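Local coordinates for phage-related protein (Bordetella bronchiseptica RB50, PDB 3BJQ) that is of unproven function but is probably a phage coat protein, with a partial match to the major capsid protein E family, at residues Pro158-Asp161 with Val162-Lys166; Val258-Ser262 with Phe263-Tyr267. All blocks are in the same frame, centred on the assembly; numbering follows the deposited sequence.

Contact 1 (Pro158-Asp161 with Val162-Lys166); sequences PTKD and VETAK
Thr-164 touches Lys-160 one helical turn back with two donors at once: its backbone N lies 3.0 Å from Lys-160 O and its hydroxyl OG1 2.9 Å from the same oxygen. The two reach that carbonyl from opposite faces of its plane, tilted by 31° for N and 28° for OG1, so both can be held together. The hydroxyl is placed there by chi1 of -66°, which sets OG1 beside the backbone N and turns it back along the helix. The side chain of Lys-160, bent at chi2 and chi4, crosses that of Thr-164 at a slant, with CE 4.1 Å from Thr-164 OG1. Such sharing of an i-4 carbonyl by a threonine is a familiar way of absorbing a hydroxyl within an alpha-helix, and this is the first part of helix 158-173, where Val-162 N bonds to Pro-158 O (3.0 Å) and Glu-163 N to Thr-159 O (2.8 Å). Glu-163 CG lies 3.3 Å from Thr-159 O, and a bend at chi2 carries the carboxylate on to Lys-166, whose NZ meets Glu-163 OE1 at 2.8 Å on the syn side, an i to i+3 salt bridge. Further out, Trp-217 of helix 210-217 donates its indole NE1-H to Thr-159 OG1 and takes Lys-166 NZ on its backbone carbonyl, while Trp-151 NE1 donates to Asp-161 OD2. Ala-165 packs on Leu-247 and Tyr-306, which lie on strands 245-248 and 305-309.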
ATOM      1  N   PRO E 158     -50.031  13.134 -31.133  1.00 36.70           N
ATOM      2  CA  PRO E 158     -48.962  12.367 -30.519  1.00 36.76           C
ATOM      3  C   PRO E 158     -49.222  11.985 -29.053  1.00 36.73           C
ATOM      4  O   PRO E 158     -48.964  10.864 -28.660  1.00 35.90           O
ATOM      5  CB  PRO E 158     -47.754  13.321 -30.609  1.00 35.68           C
ATOM      6  CG  PRO E 158     -48.007  14.118 -31.813  1.00 36.59           C
ATOM      7  CD  PRO E 158     -49.508  14.296 -31.872  1.00 36.89           C
ATOM      8  N   THR E 159     -49.716  12.926 -28.253  1.00 37.15           N
ATOM      9  CA  THR E 159     -49.980  12.657 -26.842  1.00 36.30           C
ATOM     10  C   THR E 159     -50.951  11.498 -26.658  1.00 39.20           C
ATOM     11  O   THR E 159     -50.734  10.617 -25.841  1.00 39.38           O
ATOM     12  CB  THR E 159     -50.498  13.897 -26.138  1.00 35.53           C
ATOM     13  OG1 THR E 159     -49.489  14.927 -26.200  1.00 34.49           O
ATOM     14  CG2 THR E 159     -50.869  13.594 -24.693  1.00 32.58           C
ATOM     15  N   LYS E 160     -52.023  11.502 -27.438  1.00 40.62           N
ATOM     16  CA  LYS E 160     -53.014  10.445 -27.402  1.00 41.23           C
ATOM     17  C   LYS E 160     -52.434   9.095 -27.843  1.00 39.47           C
ATOM     18  O   LYS E 160     -52.754   8.062 -27.271  1.00 38.29           O
ATOM     19  CB  LYS E 160     -54.195  10.834 -28.303  1.00 42.97           C
ATOM     20  CG  LYS E 160     -55.283   9.780 -28.505  1.00 50.76           C
ATOM     21  CD  LYS E 160     -56.065   9.495 -27.237  1.00 59.46           C
ATOM     22  CE  LYS E 160     -57.192   8.478 -27.498  1.00 60.73           C
ATOM     23  NZ  LYS E 160     -58.240   8.997 -28.433  1.00 65.80           N
ATOM     24  N   ASP E 161     -51.616   9.096 -28.883  1.00 38.65           N
ATOM     25  CA  ASP E 161     -50.975   7.848 -29.346  1.00 38.04           C
ATOM     26  C   ASP E 161     -50.075   7.252 -28.261  1.00 36.57           C
ATOM     27  O   ASP E 161     -50.085   6.050 -28.024  1.00 37.01           O
ATOM     28  CB  ASP E 161     -50.149   8.087 -30.617  1.00 38.36           C
ATOM     29  CG  ASP E 161     -50.990   8.567 -31.797  1.00 38.44           C
ATOM     30  OD1 ASP E 161     -52.159   8.176 -31.915  1.00 41.87           O
ATOM     31  OD2 ASP E 161     -50.462   9.341 -32.611  1.00 40.86           O
ATOM     32  N   VAL E 162     -49.312   8.119 -27.609  1.00 36.37           N
ATOM     33  CA  VAL E 162     -48.404   7.736 -26.551  1.00 35.73           C
ATOM     34  C   VAL E 162     -49.141   7.290 -25.273  1.00 37.10           C
ATOM     35  O   VAL E 162     -48.729   6.309 -24.641  1.00 36.81           O
ATOM     36  CB  VAL E 162     -47.396   8.861 -26.270  1.00 35.00           C
ATOM     37  CG1 VAL E 162     -46.558   8.534 -25.039  1.00 32.05           C
ATOM     38  CG2 VAL E 162     -46.491   9.051 -27.505  1.00 31.48           C
ATOM     39  N   GLU E 163     -50.220   7.981 -24.897  1.00 38.81           N
ATOM     40  CA  GLU E 163     -51.013   7.534 -23.728  1.00 39.79           C
ATOM     41  C   GLU E 163     -51.679   6.177 -23.996  1.00 39.55           C
ATOM     42  O   GLU E 163     -51.779   5.343 -23.094  1.00 38.90           O
ATOM     43  CB  GLU E 163     -52.076   8.544 -23.290  1.00 41.36           C
ATOM     44  CG  GLU E 163     -51.527   9.881 -22.726  1.00 50.86           C
ATOM     45  CD  GLU E 163     -50.587   9.726 -21.531  1.00 59.27           C
ATOM     46  OE1 GLU E 163     -50.555   8.637 -20.899  1.00 61.06           O
ATOM     47  OE2 GLU E 163     -49.877  10.712 -21.228  1.00 64.30           O
ATOM     48  N   THR E 164     -52.127   5.961 -25.230  1.00 39.14           N
ATOM     49  CA  THR E 164     -52.691   4.661 -25.621  1.00 39.40           C
ATOM     50  C   THR E 164     -51.632   3.554 -25.495  1.00 38.19           C
ATOM     51  O   THR E 164     -51.936   2.440 -25.067  1.00 38.19           O
ATOM     52  CB  THR E 164     -53.252   4.708 -27.057  1.00 40.55           C
ATOM     53  OG1 THR E 164     -54.366   5.602 -27.086  1.00 43.46           O
ATOM     54  CG2 THR E 164     -53.710   3.341 -27.547  1.00 40.11           C
ATOM     55  N   ALA E 165     -50.396   3.874 -25.862  1.00 36.77           N
ATOM     56  CA  ALA E 165     -49.260   2.925 -25.754  1.00 35.63           C
ATOM     57  C   ALA E 165     -48.952   2.616 -24.285  1.00 35.08           C
ATOM     58  O   ALA E 165     -48.754   1.461 -23.893  1.00 35.40           O
ATOM     59  CB  ALA E 165     -48.028   3.498 -26.451  1.00 32.44           C
ATOM     60  N   LYS E 166     -48.911   3.658 -23.467  1.00 35.96           N
ATOM     61  CA  LYS E 166     -48.633   3.500 -22.060  1.00 38.02           C
ATOM     62  C   LYS E 166     -49.660   2.584 -21.400  1.00 40.51           C
ATOM     63  O   LYS E 166     -49.310   1.681 -20.650  1.00 40.07           O
ATOM     64  CB  LYS E 166     -48.623   4.862 -21.372  1.00 38.11           C
ATOM     65  CG  LYS E 166     -47.396   5.708 -21.708  1.00 38.43           C
ATOM     66  CD  LYS E 166     -47.538   7.129 -21.226  1.00 41.79           C
ATOM     67  CE  LYS E 166     -47.676   7.252 -19.701  1.00 45.36           C
ATOM     68  NZ  LYS E 166     -48.286   8.577 -19.329  1.00 52.29           N
TER

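Contact 2 (Val258-Ser262 with Phe263-Tyr267); sequences VEEPS and FGYTY
The turn leading from an irregular loop into strand 264-269 folds back on itself here, and Tyr-265, the second residue of the strand, reaches into the bend. With CG anti to its own carbonyl carbon (chi1 -72°), the Tyr-265 ring extends toward the loop and its hydroxyl donates to the backbone carbonyl of Glu-260, with a very short OH to O separation of 2.5 Å; that oxygen lies at the ring edge, in its plane. Over one face of the same ring comes Val-258 CA, 4.0 Å from the centroid and 17° off the normal, which meets the criteria for a CH-pi contact. Ser-262 CB lies 3.4 Å from Tyr-265 OH, oblique to the ring. Val-258 also presses CG1 against Tyr-267 CE1 at 3.5 Å, the two side chains crossing at about a right angle. Three waters bridge the two arms of the bend. One accepts from Tyr-267 OH and donates to Val-258 O; another donates to both Tyr-265 OH and Glu-260 OE1, giving the phenol oxygen an acceptor role besides its donor one; the third joins Ser-262 OG to Gly-264 O. Outside partners fix the polar ends: Tyr-58 holds Glu-260 OE2, Ser-251 N meets Ser-262 OG, and Leu-48 N reaches Tyr-267 OH. Val-258 and Tyr-265 rest on Ala-38 of the parallel neighbour strand 37-40, Tyr-267 packs against strand 286-299 on Thr-296 and Ala-298, and Pro-261 lies on helix 52-58.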
ATOM      1  N   VAL E 258     -30.845 -12.137 -18.110  1.00 29.06           N
ATOM      2  CA  VAL E 258     -31.800 -12.678 -19.088  1.00 28.90           C
ATOM      3  C   VAL E 258     -33.041 -13.348 -18.450  1.00 30.70           C
ATOM      4  O   VAL E 258     -34.026 -13.623 -19.130  1.00 31.55           O
ATOM      5  CB  VAL E 258     -31.126 -13.686 -20.088  1.00 30.05           C
ATOM      6  CG1 VAL E 258     -29.993 -13.027 -20.814  1.00 27.86           C
ATOM      7  CG2 VAL E 258     -30.648 -14.981 -19.367  1.00 32.53           C
ATOM      8  N   GLU E 259     -32.981 -13.598 -17.141  1.00 31.50           N
ATOM      9  CA  GLU E 259     -34.030 -14.286 -16.410  1.00 32.87           C
ATOM     10  C   GLU E 259     -35.087 -13.339 -15.816  1.00 32.73           C
ATOM     11  O   GLU E 259     -36.133 -13.781 -15.346  1.00 32.48           O
ATOM     12  CB  GLU E 259     -33.386 -15.095 -15.283  1.00 33.03           C
ATOM     13  CG  GLU E 259     -32.340 -16.108 -15.765  1.00 35.55           C
ATOM     14  CD  GLU E 259     -31.754 -16.931 -14.619  1.00 36.93           C
ATOM     15  OE1 GLU E 259     -30.627 -16.620 -14.180  1.00 44.25           O
ATOM     16  OE2 GLU E 259     -32.420 -17.885 -14.150  1.00 41.78           O
ATOM     17  N   GLU E 260     -34.800 -12.044 -15.823  1.00 31.94           N
ATOM     18  CA  GLU E 260     -35.675 -11.061 -15.223  1.00 32.26           C
ATOM     19  C   GLU E 260     -36.607 -10.467 -16.289  1.00 32.01           C
ATOM     20  O   GLU E 260     -36.126 -10.060 -17.357  1.00 31.84           O
ATOM     21  CB  GLU E 260     -34.846  -9.963 -14.564  1.00 31.50           C
ATOM     22  CG  GLU E 260     -35.667  -8.800 -14.102  1.00 32.72           C
ATOM     23  CD  GLU E 260     -34.839  -7.789 -13.344  1.00 39.61           C
ATOM     24  OE1 GLU E 260     -33.641  -7.622 -13.682  1.00 41.10           O
ATOM     25  OE2 GLU E 260     -35.396  -7.169 -12.416  1.00 41.96           O
ATOM     26  N   PRO E 261     -37.936 -10.495 -16.037  1.00 29.90           N
ATOM     27  CA  PRO E 261     -38.906  -9.900 -16.953  1.00 29.46           C
ATOM     28  C   PRO E 261     -38.575  -8.494 -17.432  1.00 31.14           C
ATOM     29  O   PRO E 261     -38.391  -7.551 -16.630  1.00 33.26           O
ATOM     30  CB  PRO E 261     -40.217  -9.988 -16.186  1.00 27.72           C
ATOM     31  CG  PRO E 261     -40.080 -11.178 -15.372  1.00 26.03           C
ATOM     32  CD  PRO E 261     -38.626 -11.221 -14.957  1.00 28.56           C
ATOM     33  N   SER E 262     -38.499  -8.385 -18.757  1.00 29.87           N
ATOM     34  CA  SER E 262     -38.201  -7.159 -19.456  1.00 31.30           C
ATOM     35  C   SER E 262     -38.566  -7.328 -20.925  1.00 31.56           C
ATOM     36  O   SER E 262     -38.771  -8.455 -21.380  1.00 32.06           O
ATOM     37  CB  SER E 262     -36.698  -6.826 -19.319  1.00 31.59           C
ATOM     38  OG  SER E 262     -36.443  -5.454 -19.570  1.00 35.31           O
ATOM     39  N   PHE E 263     -38.661  -6.220 -21.659  1.00 31.42           N
ATOM     40  CA  PHE E 263     -38.944  -6.280 -23.101  1.00 31.21           C
ATOM     41  C   PHE E 263     -37.912  -7.088 -23.882  1.00 30.58           C
ATOM     42  O   PHE E 263     -38.248  -7.881 -24.764  1.00 31.61           O
ATOM     43  CB  PHE E 263     -39.015  -4.866 -23.706  1.00 30.45           C
ATOM     44  CG  PHE E 263     -39.020  -4.854 -25.218  1.00 28.44           C
ATOM     45  CD1 PHE E 263     -40.179  -5.111 -25.919  1.00 30.53           C
ATOM     46  CD2 PHE E 263     -37.863  -4.582 -25.928  1.00 33.24           C
ATOM     47  CE1 PHE E 263     -40.182  -5.137 -27.294  1.00 33.41           C
ATOM     48  CE2 PHE E 263     -37.862  -4.596 -27.295  1.00 27.60           C
ATOM     49  CZ  PHE E 263     -39.019  -4.875 -27.980  1.00 33.85           C
ATOM     50  N   GLY E 264     -36.637  -6.863 -23.594  1.00 30.94           N
ATOM     51  CA  GLY E 264     -35.576  -7.541 -24.356  1.00 28.69           C
ATOM     52  C   GLY E 264     -34.204  -7.444 -23.742  1.00 29.28           C
ATOM     53  O   GLY E 264     -33.983  -6.726 -22.773  1.00 25.16           O
ATOM     54  N   TYR E 265     -33.275  -8.200 -24.326  1.00 27.71           N
ATOM     55  CA  TYR E 265     -31.900  -8.265 -23.860  1.00 27.12           C
ATOM     56  C   TYR E 265     -30.988  -8.477 -25.043  1.00 26.97           C
ATOM     57  O   TYR E 265     -31.407  -9.027 -26.049  1.00 26.20           O
ATOM     58  CB  TYR E 265     -31.700  -9.475 -22.921  1.00 27.24           C
ATOM     59  CG  TYR E 265     -32.348  -9.269 -21.582  1.00 27.99           C
ATOM     60  CD1 TYR E 265     -31.793  -8.385 -20.664  1.00 28.39           C
ATOM     61  CD2 TYR E 265     -33.543  -9.916 -21.250  1.00 22.63           C
ATOM     62  CE1 TYR E 265     -32.416  -8.157 -19.428  1.00 31.52           C
ATOM     63  CE2 TYR E 265     -34.172  -9.697 -20.006  1.00 26.35           C
ATOM     64  CZ  TYR E 265     -33.608  -8.825 -19.115  1.00 21.75           C
ATOM     65  OH  TYR E 265     -34.215  -8.588 -17.889  1.00 27.09           O
ATOM     66  N   THR E 266     -29.747  -8.037 -24.900  1.00 28.16           N
ATOM     67  CA  THR E 266     -28.685  -8.428 -25.816  1.00 28.13           C
ATOM     68  C   THR E 266     -28.016  -9.653 -25.140  1.00 30.04           C
ATOM     69  O   THR E 266     -27.327  -9.537 -24.134  1.00 30.00           O
ATOM     70  CB  THR E 266     -27.690  -7.254 -26.133  1.00 25.58           C
ATOM     71  OG1 THR E 266     -28.362  -6.208 -26.875  1.00 26.90           O
ATOM     72  CG2 THR E 266     -26.498  -7.734 -26.925  1.00 21.00           C
ATOM     73  N   TYR E 267     -28.317 -10.840 -25.649  1.00 31.50           N
ATOM     74  CA  TYR E 267     -27.710 -12.082 -25.158  1.00 29.54           C
ATOM     75  C   TYR E 267     -26.250 -11.997 -25.554  1.00 31.46           C
ATOM     76  O   TYR E 267     -25.946 -11.906 -26.749  1.00 31.98           O
ATOM     77  CB  TYR E 267     -28.401 -13.307 -25.811  1.00 31.78           C
ATOM     78  CG  TYR E 267     -29.692 -13.754 -25.135  1.00 27.35           C
ATOM     79  CD1 TYR E 267     -30.529 -12.839 -24.490  1.00 32.74           C
ATOM     80  CD2 TYR E 267     -30.094 -15.063 -25.175  1.00 34.62           C
ATOM     81  CE1 TYR E 267     -31.701 -13.232 -23.873  1.00 29.55           C
ATOM     82  CE2 TYR E 267     -31.295 -15.469 -24.568  1.00 33.59           C
ATOM     83  CZ  TYR E 267     -32.074 -14.553 -23.907  1.00 32.84           C
ATOM     84  OH  TYR E 267     -33.243 -14.942 -23.307  1.00 30.69           O
TER
HETATM   85  O   HOH W   1     -34.657 -13.345 -21.680  1.00 27.68           O
HETATM   86  O   HOH W   2     -32.457  -7.479 -16.007  1.00 33.07           O
HETATM   87  O   HOH W   3     -34.011  -5.513 -20.200  1.00 38.41           O

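In the fold
Contact 1 precedes contact 2 along the chain, and they do not touch: their centres are 24 Å apart and their nearest atoms about 11 Å. Helix 158-173, which carries contact 1, packs beside the six-stranded mixed sheet through strands 245-248 and 305-309, whereas the strand entered by contact 2, 264-269, belongs to a separate five-stranded sheet with 37-40 and 286-299. The chain links the two regions directly, because the loop containing 258-262 follows strand 245-248. No other chain of the ten-chain assembly touches contact 1, but at contact 2 Val-258 and Glu-259 pack on Leu-95 of a second subunit, which places this turn at a subunit interface.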